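Local structure of biliverdin reductase (Synechocystis sp., 5B3T) at residues H100-Y105 with G125-V130. The protein probably reduces biliverdin, a linear tetrapyrrole from heme breakdown, with NAD(P)H bound to its Rossmann domain. Sequence-based numbering, arbitrary orientation.
Sequences HVVLEY and GKLLHV
The imidazole of H100 reaches across to the backbone of L127, whose N-H points straight at ND1 (L127 N to H100 ND1 3.0 Å, 175° at the hydrogen). This donor lies in the ring plane and ND1 accepts, which would leave a neutral ring its proton on NE2. With CG of H100 beside its own backbone N (chi1 -59°), one ring face turns to K126, whose chain crosses it at about a right angle; CD sits over the face, offset toward the ND1-CE1 side, 3.7 Å from the H100 ring centroid, in a CH-pi contact. K126 NZ hydrogen-bonds to the carbonyl of G98.

The backbones pair as parallel strands: V101 N donates to L127 O, H129 N to V101 O, and L103 N to H129 O (2.8 Å). Together with helix 111-124, closed by a Schellman motif with G125 at positive phi, they form the last beta-alpha-beta unit of the Rossmann sheet, 128-131 being its edge strand.

Apolar contacts lie on both faces. On one, CD1 of L103 touches L128 CD1 and V130 CG2, each at 3.7 Å, next to V101 and helix 87-96. On the other, V102 runs alongside H129, its CG1 at the imidazole edge, 4.0 Å from H129 CD2; NE2 of H129 hydrogen-bonds to OD1 of D290 in helix 283-300. Y105, just past strand 100-104, is met at its ring edge by V130 CG1 (4.0 Å from Y105 CD1). Part of the NADP(+) site, empty in this apo structure, Y105 also makes a cation-pi contact with R191.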
ATOM      1  N   HIS A 100     -11.228  15.819  -3.205  1.00 18.22           N
ATOM      2  CA  HIS A 100     -10.340  15.249  -2.205  1.00 18.74           C
ATOM      3  C   HIS A 100      -9.949  13.836  -2.624  1.00 17.35           C
ATOM      4  O   HIS A 100     -10.710  13.134  -3.296  1.00 18.34           O
ATOM      5  CB  HIS A 100     -11.015  15.226  -0.832  1.00 18.17           C
ATOM      6  CG  HIS A 100     -11.437  16.576  -0.340  1.00 18.99           C
ATOM      7  ND1 HIS A 100     -10.535  17.549   0.034  1.00 20.06           N
ATOM      8  CD2 HIS A 100     -12.666  17.114  -0.158  1.00 19.91           C
ATOM      9  CE1 HIS A 100     -11.191  18.627   0.425  1.00 21.35           C
ATOM     10  NE2 HIS A 100     -12.486  18.390   0.316  1.00 18.72           N
ATOM     11  N   VAL A 101      -8.747  13.419  -2.232  1.00 16.38           N
ATOM     12  CA  VAL A 101      -8.185  12.150  -2.680  1.00 16.91           C
ATOM     13  C   VAL A 101      -7.654  11.377  -1.480  1.00 17.41           C
ATOM     14  O   VAL A 101      -6.890  11.917  -0.671  1.00 16.90           O
ATOM     15  CB  VAL A 101      -7.070  12.351  -3.724  1.00 16.61           C
ATOM     16  CG1 VAL A 101      -6.465  11.011  -4.118  1.00 15.11           C
ATOM     17  CG2 VAL A 101      -7.605  13.074  -4.951  1.00 16.69           C
ATOM     18  N   VAL A 102      -8.066  10.118  -1.365  1.00 15.66           N
ATOM     19  CA  VAL A 102      -7.454   9.154  -0.462  1.00 16.38           C
ATOM     20  C   VAL A 102      -6.994   7.973  -1.301  1.00 16.98           C
ATOM     21  O   VAL A 102      -7.758   7.460  -2.127  1.00 16.25           O
ATOM     22  CB  VAL A 102      -8.420   8.695   0.646  1.00 15.39           C
ATOM     23  CG1 VAL A 102      -7.804   7.549   1.444  1.00 17.29           C
ATOM     24  CG2 VAL A 102      -8.770   9.858   1.557  1.00 15.69           C
ATOM     25  N   LEU A 103      -5.750   7.553  -1.101  1.00 15.67           N
ATOM     26  CA  LEU A 103      -5.177   6.440  -1.838  1.00 16.29           C
ATOM     27  C   LEU A 103      -4.742   5.341  -0.884  1.00 15.27           C
ATOM     28  O   LEU A 103      -4.253   5.614   0.217  1.00 15.75           O
ATOM     29  CB  LEU A 103      -3.962   6.874  -2.669  1.00 15.72           C
ATOM     30  CG  LEU A 103      -4.116   7.848  -3.835  1.00 16.29           C
ATOM     31  CD1 LEU A 103      -3.354   9.127  -3.545  1.00 14.91           C
ATOM     32  CD2 LEU A 103      -3.615   7.205  -5.122  1.00 14.24           C
ATOM     33  N   GLU A 104      -4.935   4.099  -1.310  1.00 13.77           N
ATOM     34  CA  GLU A 104      -4.122   3.005  -0.807  1.00 14.92           C
ATOM     35  C   GLU A 104      -2.801   3.040  -1.561  1.00 16.05           C
ATOM     36  O   GLU A 104      -2.793   3.098  -2.794  1.00 15.89           O
ATOM     37  CB  GLU A 104      -4.827   1.663  -1.010  1.00 14.41           C
ATOM     38  CG  GLU A 104      -4.097   0.470  -0.406  1.00 15.07           C
ATOM     39  CD  GLU A 104      -4.162   0.447   1.112  1.00 17.41           C
ATOM     40  OE1 GLU A 104      -4.960   1.216   1.689  1.00 17.76           O
ATOM     41  OE2 GLU A 104      -3.424  -0.348   1.729  1.00 19.13           O
ATOM     42  N   TYR A 105      -1.693   3.053  -0.825  1.00 14.87           N
ATOM     43  CA  TYR A 105      -0.362   3.094  -1.427  1.00 15.35           C
ATOM     44  C   TYR A 105      -0.271   2.038  -2.531  1.00 14.91           C
ATOM     45  O   TYR A 105      -0.757   0.925  -2.352  1.00 15.16           O
ATOM     46  CB  TYR A 105       0.710   2.867  -0.360  1.00 14.78           C
ATOM     47  CG  TYR A 105       2.110   3.162  -0.831  1.00 14.53           C
ATOM     48  CD1 TYR A 105       2.620   4.453  -0.782  1.00 14.03           C
ATOM     49  CD2 TYR A 105       2.920   2.154  -1.340  1.00 14.06           C
ATOM     50  CE1 TYR A 105       3.899   4.730  -1.220  1.00 15.50           C
ATOM     51  CE2 TYR A 105       4.199   2.424  -1.784  1.00 14.66           C
ATOM     52  CZ  TYR A 105       4.685   3.711  -1.719  1.00 14.56           C
ATOM     53  OH  TYR A 105       5.960   3.982  -2.158  1.00 12.66           O
ATOM     54  N   GLY A 125      -6.067  23.327  -2.329  1.00 24.47           N
ATOM     55  CA  GLY A 125      -6.674  23.251  -1.010  1.00 24.46           C
ATOM     56  C   GLY A 125      -7.510  22.006  -0.807  1.00 25.31           C
ATOM     57  O   GLY A 125      -8.591  22.074  -0.207  1.00 25.14           O
ATOM     58  N   LYS A 126      -7.037  20.866  -1.304  1.00 22.28           N
ATOM     59  CA  LYS A 126      -7.755  19.606  -1.208  1.00 23.47           C
ATOM     60  C   LYS A 126      -6.901  18.577  -0.480  1.00 21.57           C
ATOM     61  O   LYS A 126      -5.669  18.640  -0.500  1.00 22.24           O
ATOM     62  CB  LYS A 126      -8.136  19.072  -2.595  1.00 23.06           C
ATOM     63  CG  LYS A 126      -9.134  19.937  -3.346  1.00 22.92           C
ATOM     64  CD  LYS A 126     -10.537  19.794  -2.777  1.00 21.29           C
ATOM     65  CE  LYS A 126     -11.445  20.903  -3.285  1.00 22.67           C
ATOM     66  NZ  LYS A 126     -12.876  20.657  -2.957  1.00 22.76           N
ATOM     67  N   LEU A 127      -7.575  17.625   0.158  1.00 19.41           N
ATOM     68  CA  LEU A 127      -6.889  16.560   0.872  1.00 19.91           C
ATOM     69  C   LEU A 127      -6.184  15.621  -0.099  1.00 18.46           C
ATOM     70  O   LEU A 127      -6.742  15.226  -1.127  1.00 17.87           O
ATOM     71  CB  LEU A 127      -7.885  15.772   1.724  1.00 19.79           C
ATOM     72  CG  LEU A 127      -7.370  14.537   2.467  1.00 20.07           C
ATOM     73  CD1 LEU A 127      -6.341  14.929   3.519  1.00 18.89           C
ATOM     74  CD2 LEU A 127      -8.523  13.754   3.091  1.00 17.81           C
ATOM     75  N   LEU A 128      -4.942  15.272   0.230  1.00 18.15           N
ATOM     76  CA  LEU A 128      -4.227  14.176  -0.416  1.00 19.05           C
ATOM     77  C   LEU A 128      -3.698  13.286   0.699  1.00 18.84           C
ATOM     78  O   LEU A 128      -2.722  13.639   1.369  1.00 19.08           O
ATOM     79  CB  LEU A 128      -3.092  14.673  -1.310  1.00 16.69           C
ATOM     80  CG  LEU A 128      -2.235  13.570  -1.942  1.00 18.45           C
ATOM     81  CD1 LEU A 128      -3.063  12.708  -2.884  1.00 15.70           C
ATOM     82  CD2 LEU A 128      -1.043  14.163  -2.672  1.00 20.47           C
ATOM     83  N   HIS A 129      -4.352  12.147   0.905  1.00 17.50           N
ATOM     84  CA  HIS A 129      -4.084  11.270   2.034  1.00 17.31           C
ATOM     85  C   HIS A 129      -3.774   9.872   1.519  1.00 18.32           C
ATOM     86  O   HIS A 129      -4.525   9.327   0.704  1.00 16.16           O
ATOM     87  CB  HIS A 129      -5.284  11.245   2.985  1.00 16.56           C
ATOM     88  CG  HIS A 129      -5.136  10.293   4.130  1.00 18.83           C
ATOM     89  ND1 HIS A 129      -4.176  10.443   5.106  1.00 19.47           N
ATOM     90  CD2 HIS A 129      -5.842   9.185   4.462  1.00 18.55           C
ATOM     91  CE1 HIS A 129      -4.292   9.464   5.987  1.00 20.96           C
ATOM     92  NE2 HIS A 129      -5.296   8.688   5.618  1.00 20.70           N
ATOM     93  N   VAL A 130      -2.670   9.298   1.991  1.00 16.64           N
ATOM     94  CA  VAL A 130      -2.225   7.978   1.565  1.00 17.03           C
ATOM     95  C   VAL A 130      -1.944   7.137   2.802  1.00 18.41           C
ATOM     96  O   VAL A 130      -1.254   7.589   3.723  1.00 18.71           O
ATOM     97  CB  VAL A 130      -0.966   8.050   0.678  1.00 17.30           C
ATOM     98  CG1 VAL A 130      -0.539   6.651   0.243  1.00 15.13           C
ATOM     99  CG2 VAL A 130      -1.208   8.940  -0.528  1.00 17.09           C
TER